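Local structure of importin subunit beta-1 (Saccharomyces cerevisiae, 5OWU) at residues T233-D237 / I238-A242; Q265-Y268 / A269-I272; I713-D716 / F717-Y720; V803-I806 / G807-A811. The protein carries cargo into the nucleus through association with importin alpha, the subunit that binds the classical nuclear localization signal. All coordinates share one frame; numbering follows the deposited sequence.

All four contacts are local, each spanning neighbouring residues, so none closes a long loop and none nests in or crosses another; they follow in series along the chain. Contact 1 rounds the turn between helices 219-233 and 238-255 within HEAT 6. Contact 2 lies on helix 260-274 of HEAT 7 and touches contact 1 where Q234 OE1 packs 3.8 Å from L270 CD2. Far along the chain, contact 3 makes the turn joining HEAT 16 to HEAT 17, its centre about 68 Å from that of contact 1 and on the opposite side of the chain's centre. Contact 4, on helix 796-812 of HEAT 18, lies about 20 Å from contact 3, centre to centre.

Contact 1: T233-D237 / I238-A242; sequences TQAED and IEVQA
D237 caps the helix that Q241 belongs to, and these two residues carry most of the turn between helices 219-233 and 238-255, the two arms of HEAT 6. D237 sits at the N-cap position. With CG anti to the backbone N (chi1 177°), its carboxylate swings over the first helical turn, where OD2 takes the N-H of V240 at 2.9 Å through the lone pair facing away from OD1. The other oxygen, OD1, makes a salt bridge to K195 on helix 195-208. Its backbone O is used as well: Q241 N donates to D237 O at 3.1 Å, almost straight at 167°, the first full turn of the helix. The side chain of Q241 runs extended back across the loop, CG lying 3.3 Å from T233 O and NE2 coming to 2.8 Å from A235 O, too poorly angled to count as a hydrogen bond. A235 CB meets V240 CG1 at 3.6 Å, the apolar contact that links the loop to the first turn of the helix. A water accepts from I238 N at 2.8 Å and so covers an N-H of the helix start. A carboxylate between K195 and the N-terminal end of a helix is likely to be held in its charged form, and its negative charge would probably be favoured by the positive end of the helix dipole.

Contact 2: Q265-Y268 / A269-I272; sequences QALY and ALTI
L267 O is gripped twice by T271: the backbone N donates to it at 2.9 Å and the hydroxyl OG1 at 2.8 Å, reaching the oxygen from opposite faces of the carbonyl plane. This is the back-bonding of a threonine one turn along an alpha helix, here helix 260-274 of HEAT 7. The hydroxyl gets there because OG1 stands between the backbone N and the carbonyl carbon (chi1 65°), and W290 NE1, on helix 280-306, donates to T271 OG1, so the group is pinned from both the helix and its neighbour. Two more i to i+4 backbone bonds flank it, L270 N to A266 O and I272 N to Y268 O. Along another side of the helix, the ring of Y268 and the side chain of I272 meet at a slant. I272 CD1 lies over one face of the ring, 3.6 Å from the centroid and 26° off the ring normal, a CH-pi contact shifted toward the rim, with CD1 only 3.2 Å from Y268 CE2. Both residues also pack against helix 317-332, Y268 on S321 and I272 on V325. An alanine in place of Y268 would take the ring away, and I272 CD1 would probably be left without the face it rests on. A266, Y268 and L270 also pack on a chain of another protein. Between the two segments, A266 CB comes 4.1 Å from L270 CD1.

Contact 3: I713-D716 / F717-Y720; sequences IGAD and FIPY
The ring of F717 is met at its edge by I713, whose CD1 lies in the ring plane 3.8 Å from CD1 of the phenylalanine; the ring of Y720 is likewise met at an edge, by the carbonyl oxygen of D716, 3.6 Å from Y720 CE2. F717 lies in the turn that joins HEAT 16 to HEAT 17 of this HEAT solenoid and Y720 in the first turn of the helix after it, and both rings also reach M682. I713 and F717 cross at a slant: with I713 CG1 between the backbone N and the carbonyl carbon (chi1 72°), its ethyl arm is brought against the F717 backbone as well as the ring, its CD1 3.7 Å from F717 N. The chain then turns through 3-10 bonds. F717 N donates to G714 O at 2.9 Å and I718 N to A715 O at 3.0 Å, in both cases from above the carbonyl plane and not on a lone pair. G714, the first residue to leave helix 698-713, has a positive phi, which suits a glycine. The polar ends are tied back to helix 675-689, the first of HEAT 16, with D716 OD2 in a salt bridge to R675 and Y720 OH bonded to D679, fastening the turn to the preceding repeat. P719 has no N-H, and D716 O lies 3.4 Å from P719 CD.

Contact 4: V803-I806 / G807-A811; sequences VGLI and GDIAA
L805 and I809 stand one turn apart on the same side of helix 796-812, their outer branches coming alongside each other with L805 CD2 4.3 Å from I809 CD1. I809 runs back toward its partner, CG1 anti to the carbonyl carbon (chi1 -67°), and also settles against L805 O, 3.3 Å from CG1. Both leucine and isoleucine face V762 on helix 741-764. D808 is turned to another side: its CG lies 3.2 Å from G804 O, its carboxylate lies over that atom with both carboxylate oxygens equally far from it, and OD1 accepts from W850 NE1 on helix 842-860. D808 N donates to that same G804 O at 2.9 Å, a nearly straight bond at 175°. A leucine in place of D808 has no oxygen to offer, and W850 NE1 would probably lose its acceptor. A810 N bonds to I806 O at 3.1 Å, and Y822 OH takes that oxygen too. Helix 796-812 is thus buried between helices 741-764 and 776-788, which meet L805 and I809, and helix 842-860, which meets V803 and A811 and holds D808 through W850, as in a HEAT-repeat solenoid.

Contact 1: T233-D237 / I238-A242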
loop_
_atom_site.group_PDB
_atom_site.type_symbol
_atom_site.label_atom_id
_atom_site.label_comp_id
_atom_site.label_asym_id
_atom_site.label_seq_id
_atom_site.Cartn_x
_atom_site.Cartn_y
_atom_site.Cartn_z
ATOM N N THR A 233 -26.011 11.418 -10.515
ATOM C CA THR A 233 -25.527 12.119 -9.329
ATOM C C THR A 233 -26.552 13.103 -8.796
ATOM O O THR A 233 -26.489 13.462 -7.617
ATOM C CB THR A 233 -24.236 12.890 -9.606
ATOM O OG1 THR A 233 -24.505 13.956 -10.521
ATOM C CG2 THR A 233 -23.154 11.975 -10.160
ATOM N N GLN A 234 -27.477 13.564 -9.635
ATOM C CA GLN A 234 -28.544 14.438 -9.157
ATOM C C GLN A 234 -29.816 13.682 -8.766
ATOM O O GLN A 234 -30.837 14.320 -8.492
ATOM C CB GLN A 234 -28.871 15.492 -10.215
ATOM C CG GLN A 234 -27.639 16.211 -10.764
ATOM C CD GLN A 234 -26.832 16.893 -9.678
ATOM O OE1 GLN A 234 -27.310 17.823 -9.031
ATOM N NE2 GLN A 234 -25.601 16.428 -9.469
ATOM N N ALA A 235 -29.780 12.351 -8.711
ATOM C CA ALA A 235 -30.969 11.583 -8.356
ATOM C C ALA A 235 -31.369 11.830 -6.902
ATOM O O ALA A 235 -30.560 12.232 -6.062
ATOM C CB ALA A 235 -30.738 10.088 -8.579
ATOM N N GLU A 236 -32.646 11.566 -6.607
ATOM C CA GLU A 236 -33.168 11.845 -5.272
ATOM C C GLU A 236 -32.626 10.862 -4.243
ATOM O O GLU A 236 -32.350 11.246 -3.099
ATOM C CB GLU A 236 -34.698 11.809 -5.280
ATOM C CG GLU A 236 -35.352 12.873 -6.154
ATOM C CD GLU A 236 -34.979 14.289 -5.746
ATOM O OE1 GLU A 236 -34.512 15.057 -6.615
ATOM O OE2 GLU A 236 -35.147 14.632 -4.556
ATOM N N ASP A 237 -32.463 9.598 -4.622
ATOM C CA ASP A 237 -32.036 8.581 -3.671
ATOM C C ASP A 237 -30.542 8.701 -3.399
ATOM O O ASP A 237 -29.735 8.792 -4.330
ATOM C CB ASP A 237 -32.363 7.186 -4.190
ATOM C CG ASP A 237 -31.874 6.105 -3.264
ATOM O OD1 ASP A 237 -32.624 5.744 -2.336
ATOM O OD2 ASP A 237 -30.736 5.627 -3.454
ATOM N N ILE A 238 -30.175 8.669 -2.114
ATOM C CA ILE A 238 -28.808 8.992 -1.717
ATOM C C ILE A 238 -27.842 7.873 -2.090
ATOM O O ILE A 238 -26.672 8.134 -2.392
ATOM C CB ILE A 238 -28.759 9.304 -0.209
ATOM C CG1 ILE A 238 -27.383 9.862 0.170
ATOM C CG2 ILE A 238 -29.104 8.060 0.620
ATOM C CD1 ILE A 238 -27.270 10.310 1.617
ATOM N N GLU A 239 -28.294 6.618 -2.065
ATOM C CA GLU A 239 -27.419 5.520 -2.474
ATOM C C GLU A 239 -27.128 5.577 -3.969
ATOM O O GLU A 239 -25.999 5.302 -4.401
ATOM C CB GLU A 239 -28.049 4.180 -2.094
ATOM C CG GLU A 239 -27.974 3.873 -0.605
ATOM C CD GLU A 239 -28.797 2.661 -0.213
ATOM O OE1 GLU A 239 -28.448 1.539 -0.639
ATOM O OE2 GLU A 239 -29.798 2.833 0.515
ATOM N N VAL A 240 -28.133 5.932 -4.773
ATOM C CA VAL A 240 -27.910 6.127 -6.202
ATOM C C VAL A 240 -26.867 7.214 -6.421
ATOM O O VAL A 240 -25.931 7.051 -7.209
ATOM C CB VAL A 240 -29.237 6.459 -6.911
ATOM C CG1 VAL A 240 -29.003 6.939 -8.350
ATOM C CG2 VAL A 240 -30.138 5.245 -6.911
ATOM N N GLN A 241 -27.014 8.342 -5.719
ATOM C CA GLN A 241 -26.013 9.400 -5.794
ATOM C C GLN A 241 -24.628 8.866 -5.453
ATOM O O GLN A 241 -23.664 9.098 -6.188
ATOM C CB GLN A 241 -26.384 10.546 -4.849
ATOM C CG GLN A 241 -27.569 11.374 -5.299
ATOM C CD GLN A 241 -27.858 12.524 -4.348
ATOM O OE1 GLN A 241 -27.573 12.441 -3.154
ATOM N NE2 GLN A 241 -28.415 13.607 -4.878
ATOM N N ALA A 242 -24.509 8.149 -4.334
ATOM C CA ALA A 242 -23.204 7.637 -3.923
ATOM C C ALA A 242 -22.586 6.776 -5.020
ATOM O O ALA A 242 -21.408 6.935 -5.367
ATOM C CB ALA A 242 -23.338 6.845 -2.620
HETATM O O HOH W 1 -32.259 9.173 -0.373
#

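Contact 2: Q265-Y268 / A269-I272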
loop_
_atom_site.group_PDB
_atom_site.type_symbol
_atom_site.label_atom_id
_atom_site.label_comp_id
_atom_site.label_asym_id
_atom_site.label_seq_id
_atom_site.Cartn_x
_atom_site.Cartn_y
_atom_site.Cartn_z
ATOM N N GLN A 265 -18.960 22.499 -18.369
ATOM C CA GLN A 265 -20.370 22.650 -18.700
ATOM C C GLN A 265 -21.306 22.280 -17.558
ATOM O O GLN A 265 -22.465 22.711 -17.576
ATOM C CB GLN A 265 -20.705 21.811 -19.930
ATOM C CG GLN A 265 -19.969 22.263 -21.187
ATOM C CD GLN A 265 -20.179 21.318 -22.353
ATOM O OE1 GLN A 265 -21.163 20.576 -22.397
ATOM N NE2 GLN A 265 -19.250 21.334 -23.302
ATOM N N ALA A 266 -20.851 21.512 -16.563
ATOM C CA ALA A 266 -21.779 21.085 -15.518
ATOM C C ALA A 266 -21.139 20.690 -14.194
ATOM O O ALA A 266 -21.579 21.146 -13.136
ATOM C CB ALA A 266 -22.615 19.908 -16.021
ATOM N N LEU A 267 -20.124 19.826 -14.223
ATOM C CA LEU A 267 -19.701 19.176 -12.985
ATOM C C LEU A 267 -19.097 20.165 -11.994
ATOM O O LEU A 267 -19.243 20.003 -10.776
ATOM C CB LEU A 267 -18.718 18.056 -13.307
ATOM C CG LEU A 267 -19.318 16.716 -13.760
ATOM C CD1 LEU A 267 -18.244 15.672 -14.063
ATOM C CD2 LEU A 267 -20.275 16.167 -12.719
ATOM N N TYR A 268 -18.407 21.190 -12.486
ATOM C CA TYR A 268 -17.873 22.216 -11.596
ATOM C C TYR A 268 -18.986 22.836 -10.751
ATOM O O TYR A 268 -18.947 22.812 -9.509
ATOM C CB TYR A 268 -17.143 23.263 -12.443
ATOM C CG TYR A 268 -16.998 24.619 -11.807
ATOM C CD1 TYR A 268 -17.999 25.573 -11.941
ATOM C CD2 TYR A 268 -15.851 24.962 -11.095
ATOM C CE1 TYR A 268 -17.877 26.814 -11.382
ATOM C CE2 TYR A 268 -15.725 26.211 -10.526
ATOM C CZ TYR A 268 -16.745 27.129 -10.677
ATOM O OH TYR A 268 -16.640 28.381 -10.126
ATOM N N ALA A 269 -20.009 23.365 -11.422
ATOM C CA ALA A 269 -21.126 23.989 -10.723
ATOM C C ALA A 269 -21.850 22.986 -9.827
ATOM O O ALA A 269 -22.124 23.271 -8.657
ATOM C CB ALA A 269 -22.089 24.600 -11.742
ATOM N N LEU A 270 -22.153 21.798 -10.359
ATOM C CA LEU A 270 -22.925 20.809 -9.602
ATOM C C LEU A 270 -22.209 20.406 -8.314
ATOM O O LEU A 270 -22.790 20.449 -7.218
ATOM C CB LEU A 270 -23.187 19.575 -10.469
ATOM C CG LEU A 270 -24.063 19.732 -11.721
ATOM C CD1 LEU A 270 -24.143 18.415 -12.466
ATOM C CD2 LEU A 270 -25.456 20.221 -11.367
ATOM N N THR A 271 -20.943 19.999 -8.426
ATOM C CA THR A 271 -20.237 19.493 -7.253
ATOM C C THR A 271 -19.987 20.603 -6.247
ATOM O O THR A 271 -20.086 20.384 -5.031
ATOM C CB THR A 271 -18.924 18.821 -7.666
ATOM O OG1 THR A 271 -18.030 19.778 -8.244
ATOM C CG2 THR A 271 -19.193 17.700 -8.662
ATOM N N ILE A 272 -19.682 21.813 -6.732
ATOM C CA ILE A 272 -19.517 22.931 -5.810
ATOM C C ILE A 272 -20.817 23.195 -5.064
ATOM O O ILE A 272 -20.814 23.482 -3.861
ATOM C CB ILE A 272 -19.032 24.184 -6.560
ATOM C CG1 ILE A 272 -17.571 23.984 -6.973
ATOM C CG2 ILE A 272 -19.185 25.428 -5.684
ATOM C CD1 ILE A 272 -16.965 25.142 -7.735
#

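Contact 3: I713-D716 / F717-Y720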
loop_
_atom_site.group_PDB
_atom_site.type_symbol
_atom_site.label_atom_id
_atom_site.label_comp_id
_atom_site.label_asym_id
_atom_site.label_seq_id
_atom_site.Cartn_x
_atom_site.Cartn_y
_atom_site.Cartn_z
ATOM N N ILE A 713 32.617 -14.261 3.887
ATOM C CA ILE A 713 33.442 -15.475 3.789
ATOM C C ILE A 713 34.224 -15.550 2.482
ATOM O O ILE A 713 35.034 -16.477 2.301
ATOM C CB ILE A 713 32.602 -16.763 3.986
ATOM C CG1 ILE A 713 31.690 -17.056 2.781
ATOM C CG2 ILE A 713 31.780 -16.664 5.270
ATOM C CD1 ILE A 713 31.010 -18.444 2.860
ATOM N N GLY A 714 34.004 -14.612 1.569
ATOM C CA GLY A 714 34.835 -14.511 0.384
ATOM C C GLY A 714 34.865 -15.801 -0.413
ATOM O O GLY A 714 33.828 -16.390 -0.739
ATOM N N ALA A 715 36.086 -16.247 -0.728
ATOM C CA ALA A 715 36.287 -17.431 -1.559
ATOM C C ALA A 715 35.666 -18.686 -0.956
ATOM O O ALA A 715 35.317 -19.608 -1.706
ATOM C CB ALA A 715 37.782 -17.648 -1.792
ATOM N N ASP A 716 35.502 -18.746 0.375
ATOM C CA ASP A 716 34.835 -19.896 0.978
ATOM C C ASP A 716 33.434 -20.106 0.408
ATOM O O ASP A 716 32.857 -21.192 0.566
ATOM C CB ASP A 716 34.750 -19.710 2.492
ATOM C CG ASP A 716 36.070 -19.969 3.205
ATOM O OD1 ASP A 716 37.098 -20.207 2.540
ATOM O OD2 ASP A 716 36.069 -19.930 4.451
ATOM N N PHE A 717 32.870 -19.083 -0.238
ATOM C CA PHE A 717 31.524 -19.146 -0.790
ATOM C C PHE A 717 31.457 -19.911 -2.103
ATOM O O PHE A 717 30.363 -20.301 -2.521
ATOM C CB PHE A 717 31.007 -17.725 -1.011
ATOM C CG PHE A 717 29.510 -17.633 -1.188
ATOM C CD1 PHE A 717 28.664 -17.752 -0.096
ATOM C CD2 PHE A 717 28.954 -17.398 -2.439
ATOM C CE1 PHE A 717 27.288 -17.648 -0.250
ATOM C CE2 PHE A 717 27.582 -17.295 -2.599
ATOM C CZ PHE A 717 26.749 -17.423 -1.500
ATOM N N ILE A 718 32.593 -20.140 -2.763
ATOM C CA ILE A 718 32.559 -20.652 -4.136
ATOM C C ILE A 718 31.798 -21.967 -4.246
ATOM O O ILE A 718 31.047 -22.141 -5.217
ATOM C CB ILE A 718 33.981 -20.717 -4.705
ATOM C CG1 ILE A 718 34.495 -19.288 -4.931
ATOM C CG2 ILE A 718 34.015 -21.526 -6.001
ATOM C CD1 ILE A 718 35.992 -19.178 -5.179
ATOM N N PRO A 719 31.921 -22.924 -3.325
ATOM C CA PRO A 719 31.163 -24.176 -3.494
ATOM C C PRO A 719 29.651 -23.995 -3.470
ATOM O O PRO A 719 28.944 -24.829 -4.041
ATOM C CB PRO A 719 31.648 -25.041 -2.322
ATOM C CG PRO A 719 33.015 -24.519 -2.031
ATOM C CD PRO A 719 32.917 -23.038 -2.250
ATOM N N TYR A 720 29.132 -22.938 -2.844
ATOM C CA TYR A 720 27.692 -22.679 -2.833
ATOM C C TYR A 720 27.232 -21.835 -4.018
ATOM O O TYR A 720 26.026 -21.797 -4.319
ATOM C CB TYR A 720 27.295 -21.979 -1.526
ATOM C CG TYR A 720 27.890 -22.610 -0.288
ATOM C CD1 TYR A 720 27.226 -23.624 0.387
ATOM C CD2 TYR A 720 29.114 -22.189 0.210
ATOM C CE1 TYR A 720 27.766 -24.203 1.521
ATOM C CE2 TYR A 720 29.664 -22.768 1.349
ATOM C CZ TYR A 720 28.987 -23.779 1.992
ATOM O OH TYR A 720 29.527 -24.365 3.119
#

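Contact 4: V803-I806 / G807-A811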
loop_
_atom_site.group_PDB
_atom_site.type_symbol
_atom_site.label_atom_id
_atom_site.label_comp_id
_atom_site.label_asym_id
_atom_site.label_seq_id
_atom_site.Cartn_x
_atom_site.Cartn_y
_atom_site.Cartn_z
ATOM N N VAL A 803 24.601 0.519 -10.471
ATOM C CA VAL A 803 25.678 1.119 -11.250
ATOM C C VAL A 803 27.027 0.761 -10.622
ATOM O O VAL A 803 28.031 0.551 -11.332
ATOM C CB VAL A 803 25.433 2.641 -11.372
ATOM C CG1 VAL A 803 25.806 3.374 -10.099
ATOM C CG2 VAL A 803 26.169 3.212 -12.561
ATOM N N GLY A 804 27.060 0.622 -9.293
ATOM C CA GLY A 804 28.253 0.102 -8.642
ATOM C C GLY A 804 28.638 -1.281 -9.140
ATOM O O GLY A 804 29.815 -1.561 -9.373
ATOM N N LEU A 805 27.651 -2.167 -9.303
ATOM C CA LEU A 805 27.921 -3.478 -9.882
ATOM C C LEU A 805 28.532 -3.348 -11.266
ATOM O O LEU A 805 29.474 -4.078 -11.612
ATOM C CB LEU A 805 26.637 -4.304 -9.966
ATOM C CG LEU A 805 26.162 -5.024 -8.709
ATOM C CD1 LEU A 805 24.767 -5.579 -8.946
ATOM C CD2 LEU A 805 27.131 -6.139 -8.326
ATOM N N ILE A 806 27.996 -2.441 -12.089
ATOM C CA ILE A 806 28.558 -2.261 -13.430
ATOM C C ILE A 806 30.051 -1.965 -13.325
ATOM O O ILE A 806 30.891 -2.594 -13.996
ATOM C CB ILE A 806 27.805 -1.152 -14.186
ATOM C CG1 ILE A 806 26.327 -1.527 -14.345
ATOM C CG2 ILE A 806 28.435 -0.921 -15.560
ATOM C CD1 ILE A 806 25.465 -0.440 -15.001
ATOM N N GLY A 807 30.406 -1.042 -12.430
ATOM C CA GLY A 807 31.802 -0.647 -12.302
ATOM C C GLY A 807 32.693 -1.743 -11.739
ATOM O O GLY A 807 33.750 -2.048 -12.302
ATOM N N ASP A 808 32.292 -2.335 -10.610
ATOM C CA ASP A 808 33.133 -3.329 -9.941
ATOM C C ASP A 808 33.334 -4.561 -10.815
ATOM O O ASP A 808 34.457 -5.068 -10.951
ATOM C CB ASP A 808 32.514 -3.732 -8.604
ATOM C CG ASP A 808 32.343 -2.558 -7.650
ATOM O OD1 ASP A 808 32.953 -1.492 -7.886
ATOM O OD2 ASP A 808 31.602 -2.709 -6.654
ATOM N N ILE A 809 32.254 -5.068 -11.411
ATOM C CA ILE A 809 32.407 -6.207 -12.307
ATOM C C ILE A 809 33.353 -5.845 -13.440
ATOM O O ILE A 809 34.258 -6.621 -13.781
ATOM C CB ILE A 809 31.037 -6.682 -12.823
ATOM C CG1 ILE A 809 30.224 -7.259 -11.659
ATOM C CG2 ILE A 809 31.213 -7.732 -13.924
ATOM C CD1 ILE A 809 28.785 -7.601 -11.997
ATOM N N ALA A 810 33.193 -4.644 -14.018
ATOM C CA ALA A 810 34.138 -4.214 -15.046
ATOM C C ALA A 810 35.575 -4.277 -14.535
ATOM O O ALA A 810 36.471 -4.760 -15.235
ATOM C CB ALA A 810 33.814 -2.797 -15.510
ATOM N N ALA A 811 35.815 -3.794 -13.314
ATOM C CA ALA A 811 37.174 -3.758 -12.785
ATOM C C ALA A 811 37.729 -5.157 -12.559
ATOM O O ALA A 811 38.947 -5.351 -12.575
ATOM C CB ALA A 811 37.203 -2.977 -11.474
#